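Local coordinates for penicillin-binding protein activator LpoA (Escherichia coli, PDB 6DR3) that regulates peptidoglycan synthesis, being essential for the function of penicillin-binding protein 1A, whose transpeptidase activity it stimulates in vitro, at residues Gly48-Ala53 with Leu81-Phe86; Phe20-Met25 with Val54-Gln59. All coordinates share one frame; numbering follows the deposited sequence.

Contact 1: Gly48-Ala53 with Leu81-Phe86; sequences GKTGQA and LAQKDF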
loop_
_atom_site.group_PDB
_atom_site.type_symbol
_atom_site.label_atom_id
_atom_site.label_comp_id
_atom_site.label_asym_id
_atom_site.label_seq_id
_atom_site.Cartn_x
_atom_site.Cartn_y
_atom_site.Cartn_z
ATOM N N GLY A 48 4.921 -15.263 -5.659
ATOM C CA GLY A 48 3.895 -16.283 -5.736
ATOM C C GLY A 48 4.331 -17.656 -5.284
ATOM O O GLY A 48 3.590 -18.624 -5.498
ATOM N N LYS A 49 5.507 -17.772 -4.669
ATOM C CA LYS A 49 6.017 -19.050 -4.174
ATOM C C LYS A 49 5.606 -19.214 -2.711
ATOM O O LYS A 49 6.420 -19.194 -1.785
ATOM C CB LYS A 49 7.530 -19.115 -4.344
ATOM C CG LYS A 49 7.993 -19.240 -5.787
ATOM C CD LYS A 49 9.267 -18.448 -6.033
ATOM C CE LYS A 49 10.156 -19.116 -7.068
ATOM N NZ LYS A 49 9.425 -19.451 -8.314
ATOM N N THR A 50 4.295 -19.381 -2.519
ATOM C CA THR A 50 3.733 -19.362 -1.172
ATOM C C THR A 50 4.221 -20.547 -0.347
ATOM O O THR A 50 4.555 -20.391 0.833
ATOM C CB THR A 50 2.205 -19.348 -1.241
ATOM O OG1 THR A 50 1.777 -18.339 -2.163
ATOM C CG2 THR A 50 1.611 -19.052 0.130
ATOM N N GLY A 51 4.270 -21.738 -0.949
ATOM C CA GLY A 51 4.722 -22.908 -0.213
ATOM C C GLY A 51 6.111 -22.727 0.369
ATOM O O GLY A 51 6.339 -22.970 1.557
ATOM N N GLN A 52 7.061 -22.293 -0.462
ATOM C CA GLN A 52 8.425 -22.106 0.022
ATOM C C GLN A 52 8.516 -20.954 1.014
ATOM O O GLN A 52 9.320 -21.010 1.951
ATOM C CB GLN A 52 9.378 -21.883 -1.153
ATOM C CG GLN A 52 9.697 -23.160 -1.922
ATOM C CD GLN A 52 10.846 -22.994 -2.898
ATOM O OE1 GLN A 52 11.015 -21.936 -3.503
ATOM N NE2 GLN A 52 11.645 -24.043 -3.052
ATOM N N ALA A 53 7.707 -19.906 0.834
ATOM C CA ALA A 53 7.674 -18.828 1.817
ATOM C C ALA A 53 7.244 -19.355 3.180
ATOM O O ALA A 53 7.874 -19.061 4.203
ATOM C CB ALA A 53 6.737 -17.715 1.349
ATOM N N LEU A 81 -2.369 -13.527 3.623
ATOM C CA LEU A 81 -3.054 -12.961 2.466
ATOM C C LEU A 81 -2.777 -13.786 1.215
ATOM O O LEU A 81 -3.678 -14.013 0.399
ATOM C CB LEU A 81 -2.630 -11.506 2.261
ATOM C CG LEU A 81 -3.145 -10.522 3.316
ATOM C CD1 LEU A 81 -2.449 -9.179 3.183
ATOM C CD2 LEU A 81 -4.655 -10.350 3.210
ATOM N N ALA A 82 -1.536 -14.250 1.049
ATOM C CA ALA A 82 -1.214 -15.112 -0.083
ATOM C C ALA A 82 -1.983 -16.425 -0.016
ATOM O O ALA A 82 -2.352 -16.980 -1.057
ATOM C CB ALA A 82 0.290 -15.377 -0.129
ATOM N N GLN A 83 -2.238 -16.931 1.190
ATOM C CA GLN A 83 -3.021 -18.146 1.379
ATOM C C GLN A 83 -4.525 -17.894 1.347
ATOM O O GLN A 83 -5.295 -18.802 1.680
ATOM C CB GLN A 83 -2.649 -18.811 2.707
ATOM C CG GLN A 83 -1.197 -19.244 2.811
ATOM C CD GLN A 83 -0.869 -19.877 4.152
ATOM O OE1 GLN A 83 -0.183 -20.894 4.216
ATOM N NE2 GLN A 83 -1.359 -19.274 5.231
ATOM N N LYS A 84 -4.957 -16.692 0.969
ATOM C CA LYS A 84 -6.369 -16.317 0.953
ATOM C C LYS A 84 -7.007 -16.399 2.335
ATOM O O LYS A 84 -8.236 -16.435 2.454
ATOM C CB LYS A 84 -7.164 -17.175 -0.039
ATOM C CG LYS A 84 -7.049 -16.722 -1.485
ATOM C CD LYS A 84 -5.669 -16.988 -2.062
ATOM C CE LYS A 84 -5.614 -16.651 -3.544
ATOM N NZ LYS A 84 -6.605 -17.429 -4.338
ATOM N N ASP A 85 -6.198 -16.428 3.393
ATOM C CA ASP A 85 -6.715 -16.415 4.762
ATOM C C ASP A 85 -6.908 -14.963 5.203
ATOM O O ASP A 85 -6.223 -14.438 6.083
ATOM C CB ASP A 85 -5.779 -17.171 5.694
ATOM C CG ASP A 85 -6.330 -17.295 7.101
ATOM O OD1 ASP A 85 -7.461 -16.824 7.341
ATOM O OD2 ASP A 85 -5.635 -17.867 7.967
ATOM N N PHE A 86 -7.873 -14.310 4.553
ATOM C CA PHE A 86 -8.131 -12.901 4.829
ATOM C C PHE A 86 -8.585 -12.685 6.266
ATOM O O PHE A 86 -8.257 -11.657 6.870
ATOM C CB PHE A 86 -9.176 -12.362 3.851
ATOM C CG PHE A 86 -8.738 -12.409 2.415
ATOM C CD1 PHE A 86 -8.041 -11.352 1.855
ATOM C CD2 PHE A 86 -9.021 -13.513 1.626
ATOM C CE1 PHE A 86 -7.633 -11.394 0.534
ATOM C CE2 PHE A 86 -8.616 -13.562 0.304
ATOM C CZ PHE A 86 -7.921 -12.500 -0.242
#
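The flat carboxamide of Q83 offers T50 neither a face nor an edge: methyl CG2 of T50 meets the aliphatic stem, 3.9 Å from CG of Q83, and stays 4.8 Å from the amide carbon CD. The Q83 chain runs on extended beyond CG (chi2 179°), carrying its polar end past the threonine. A glutamine suits this exposed place because its methylene stem can pack while its amide remains near solvent. T50 also closes on A82 with both of its branches. Its OG1 is 3.9 Å from CB of A82, and its CG2 lies equally far from that same CB, so the small alanine methyl faces the fork of the threonine. A chi1 of -49° sets OG1 beside the backbone N and leaves CG2 anti to it, where the methyl can reach both A82 and Q83. The backbones come as close as 6.6 Å between CA of T50 and CA of A82, a spacing suited to short side chains.

In the all-helical, TPR-like amino-terminal domain, this joins the first turn of helix 50-58 to the last turn of helix 66-82. Each segment contains a tight link between helices. Helix 30-47 finishes in a Schellman motif at G48, whose positive phi suits a residue without a side chain, and K49 then takes the N-cap position. K84 plays the corresponding C-prime role after helix 66-82, again with positive phi. D85 follows as N-cap of the next helix; its OD1 accepts a hydrogen bond from N of G88, the usual service of an aspartate there.

Contact 2: Phe20-Met25 with Val54-Gln59; sequences FYLQQM and VELFNQ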
loop_
_atom_site.group_PDB
_atom_site.type_symbol
_atom_site.label_atom_id
_atom_site.label_comp_id
_atom_site.label_asym_id
_atom_site.label_seq_id
_atom_site.Cartn_x
_atom_site.Cartn_y
_atom_site.Cartn_z
ATOM N N PHE A 20 18.464 -14.366 -5.387
ATOM C CA PHE A 20 19.592 -13.631 -4.824
ATOM C C PHE A 20 19.638 -13.779 -3.308
ATOM O O PHE A 20 20.679 -14.126 -2.737
ATOM C CB PHE A 20 19.490 -12.158 -5.223
ATOM C CG PHE A 20 20.598 -11.300 -4.681
ATOM C CD1 PHE A 20 21.831 -11.259 -5.306
ATOM C CD2 PHE A 20 20.398 -10.521 -3.555
ATOM C CE1 PHE A 20 22.849 -10.463 -4.811
ATOM C CE2 PHE A 20 21.410 -9.723 -3.056
ATOM C CZ PHE A 20 22.636 -9.694 -3.686
ATOM N N TYR A 21 18.512 -13.523 -2.639
ATOM C CA TYR A 21 18.477 -13.605 -1.181
ATOM C C TYR A 21 18.817 -15.007 -0.694
ATOM O O TYR A 21 19.543 -15.168 0.294
ATOM C CB TYR A 21 17.099 -13.188 -0.669
ATOM C CG TYR A 21 16.738 -11.742 -0.933
ATOM C CD1 TYR A 21 17.697 -10.737 -0.879
ATOM C CD2 TYR A 21 15.433 -11.382 -1.234
ATOM C CE1 TYR A 21 17.361 -9.416 -1.116
ATOM C CE2 TYR A 21 15.089 -10.065 -1.471
ATOM C CZ TYR A 21 16.053 -9.087 -1.413
ATOM O OH TYR A 21 15.703 -7.776 -1.652
ATOM N N LEU A 22 18.291 -16.035 -1.365
ATOM C CA LEU A 22 18.585 -17.405 -0.961
ATOM C C LEU A 22 20.062 -17.727 -1.153
ATOM O O LEU A 22 20.659 -18.439 -0.336
ATOM C CB LEU A 22 17.711 -18.383 -1.749
ATOM C CG LEU A 22 16.211 -18.323 -1.437
ATOM C CD1 LEU A 22 15.412 -19.129 -2.448
ATOM C CD2 LEU A 22 15.930 -18.816 -0.023
ATOM N N GLN A 23 20.670 -17.207 -2.220
ATOM C CA GLN A 23 22.099 -17.420 -2.434
ATOM C C GLN A 23 22.919 -16.777 -1.323
ATOM O O GLN A 23 23.868 -17.382 -0.810
ATOM C CB GLN A 23 22.510 -16.865 -3.798
ATOM C CG GLN A 23 23.988 -17.034 -4.127
ATOM C CD GLN A 23 24.412 -18.490 -4.181
ATOM O OE1 GLN A 23 25.167 -18.962 -3.332
ATOM N NE2 GLN A 23 23.930 -19.208 -5.189
ATOM N N GLN A 24 22.570 -15.546 -0.939
ATOM C CA GLN A 24 23.276 -14.887 0.154
ATOM C C GLN A 24 23.027 -15.603 1.473
ATOM O O GLN A 24 23.934 -15.718 2.305
ATOM C CB GLN A 24 22.848 -13.422 0.254
ATOM C CG GLN A 24 23.069 -12.616 -1.013
ATOM C CD GLN A 24 24.504 -12.669 -1.494
ATOM O OE1 GLN A 24 25.434 -12.389 -0.740
ATOM N NE2 GLN A 24 24.691 -13.045 -2.754
ATOM N N MET A 25 21.800 -16.087 1.682
ATOM C CA MET A 25 21.493 -16.835 2.896
ATOM C C MET A 25 22.426 -18.028 3.050
ATOM O O MET A 25 22.858 -18.350 4.164
ATOM C CB MET A 25 20.035 -17.297 2.867
ATOM C CG MET A 25 19.585 -18.025 4.122
ATOM S SD MET A 25 17.844 -18.494 4.059
ATOM C CE MET A 25 17.879 -19.821 2.853
ATOM N N VAL A 54 6.165 -20.142 3.208
ATOM C CA VAL A 54 5.688 -20.731 4.458
ATOM C C VAL A 54 6.783 -21.575 5.098
ATOM O O VAL A 54 7.096 -21.422 6.285
ATOM C CB VAL A 54 4.413 -21.558 4.202
ATOM C CG1 VAL A 54 4.044 -22.402 5.424
ATOM C CG2 VAL A 54 3.259 -20.645 3.828
ATOM N N GLU A 55 7.380 -22.483 4.324
ATOM C CA GLU A 55 8.373 -23.391 4.886
ATOM C C GLU A 55 9.566 -22.624 5.443
ATOM O O GLU A 55 10.019 -22.885 6.563
ATOM C CB GLU A 55 8.824 -24.398 3.828
ATOM C CG GLU A 55 9.943 -25.323 4.288
ATOM C CD GLU A 55 9.610 -26.040 5.581
ATOM O OE1 GLU A 55 8.409 -26.247 5.853
ATOM O OE2 GLU A 55 10.548 -26.394 6.328
ATOM N N LEU A 56 10.091 -21.669 4.672
ATOM C CA LEU A 56 11.224 -20.886 5.152
ATOM C C LEU A 56 10.834 -20.035 6.353
ATOM O O LEU A 56 11.657 -19.806 7.245
ATOM C CB LEU A 56 11.771 -20.010 4.025
ATOM C CG LEU A 56 13.184 -19.449 4.206
ATOM C CD1 LEU A 56 14.213 -20.565 4.387
ATOM C CD2 LEU A 56 13.556 -18.578 3.014
ATOM N N PHE A 57 9.585 -19.566 6.392
ATOM C CA PHE A 57 9.074 -18.883 7.575
ATOM C C PHE A 57 9.068 -19.815 8.783
ATOM O O PHE A 57 9.405 -19.403 9.899
ATOM C CB PHE A 57 7.669 -18.348 7.281
ATOM C CG PHE A 57 7.009 -17.654 8.444
ATOM C CD1 PHE A 57 6.373 -18.382 9.436
ATOM C CD2 PHE A 57 6.994 -16.271 8.524
ATOM C CE1 PHE A 57 5.756 -17.745 10.498
ATOM C CE2 PHE A 57 6.374 -15.627 9.584
ATOM C CZ PHE A 57 5.756 -16.365 10.569
ATOM N N ASN A 58 8.699 -21.083 8.576
ATOM C CA ASN A 58 8.676 -22.050 9.668
ATOM C C ASN A 58 10.075 -22.454 10.117
ATOM O O ASN A 58 10.221 -23.010 11.210
ATOM C CB ASN A 58 7.895 -23.300 9.255
ATOM C CG ASN A 58 6.417 -23.030 9.061
ATOM O OD1 ASN A 58 5.882 -22.048 9.576
ATOM N ND2 ASN A 58 5.746 -23.905 8.320
ATOM N N GLN A 59 11.097 -22.198 9.304
ATOM C CA GLN A 59 12.473 -22.520 9.659
ATOM C C GLN A 59 13.210 -21.340 10.286
ATOM O O GLN A 59 14.421 -21.433 10.512
ATOM C CB GLN A 59 13.235 -23.012 8.426
ATOM C CG GLN A 59 12.753 -24.354 7.900
ATOM C CD GLN A 59 13.595 -24.865 6.748
ATOM O OE1 GLN A 59 14.698 -24.375 6.504
ATOM N NE2 GLN A 59 13.077 -25.856 6.031
#
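L56 reaches from helix 50-58 to L22 and M25 of helix 18-25, within a TPR-like array of helices. The two segments run in broadly the same direction, and helix 30-47 packs beside both.

Apolar contacts make the whole of the join. The branched end of L56 is shared out: CD2 meets CD2 of L22 at 3.9 Å, methyl to methyl, while CD1 meets CE of M25 at 4.0 Å. Long side chains suit these places, because the nearest backbones, at L22 and L56, have their CA atoms 10.2 Å apart. M25 extends through chi1 and chi2, then bends at its thioether (chi3 72°), which brings the terminal methyl alongside L56. Both leucines also touch A40 of helix 30-47, whose small side chain probably leaves room for both.

The polar bonds lie to the side of this join. The carbonyl O of L56 accepts from NE2 of Q37 on helix 30-47, a residue that M25 also touches. One turn apart at the exposed end of helix 50-58, Q59 and E55 pair through their side chains: NE2 of Q59 donates at 2.6 Å to the anti lone pair of OE2 of E55, with an N-H...O angle of 160°.

In the fold
Helix 50-58 is common to both contacts: its first turn meets the end of helix 66-82 in contact 1, and its later part meets helix 18-25 in contact 2. The contact centres lie about 15 Å apart, on the same side of the chain's centre, and their segments alternate along the sequence. A direct touch joins them, OE1 of Q83 lying 3.5 Å from CG2 of V54. The two bury the same area, 99 Å² each, but contact 1 lies at the surface and contact 2 is partly buried. Together they place helix 50-58 between its neighbours, with helix 30-47 packing against it at both sites and F57 turning to helix 66-82.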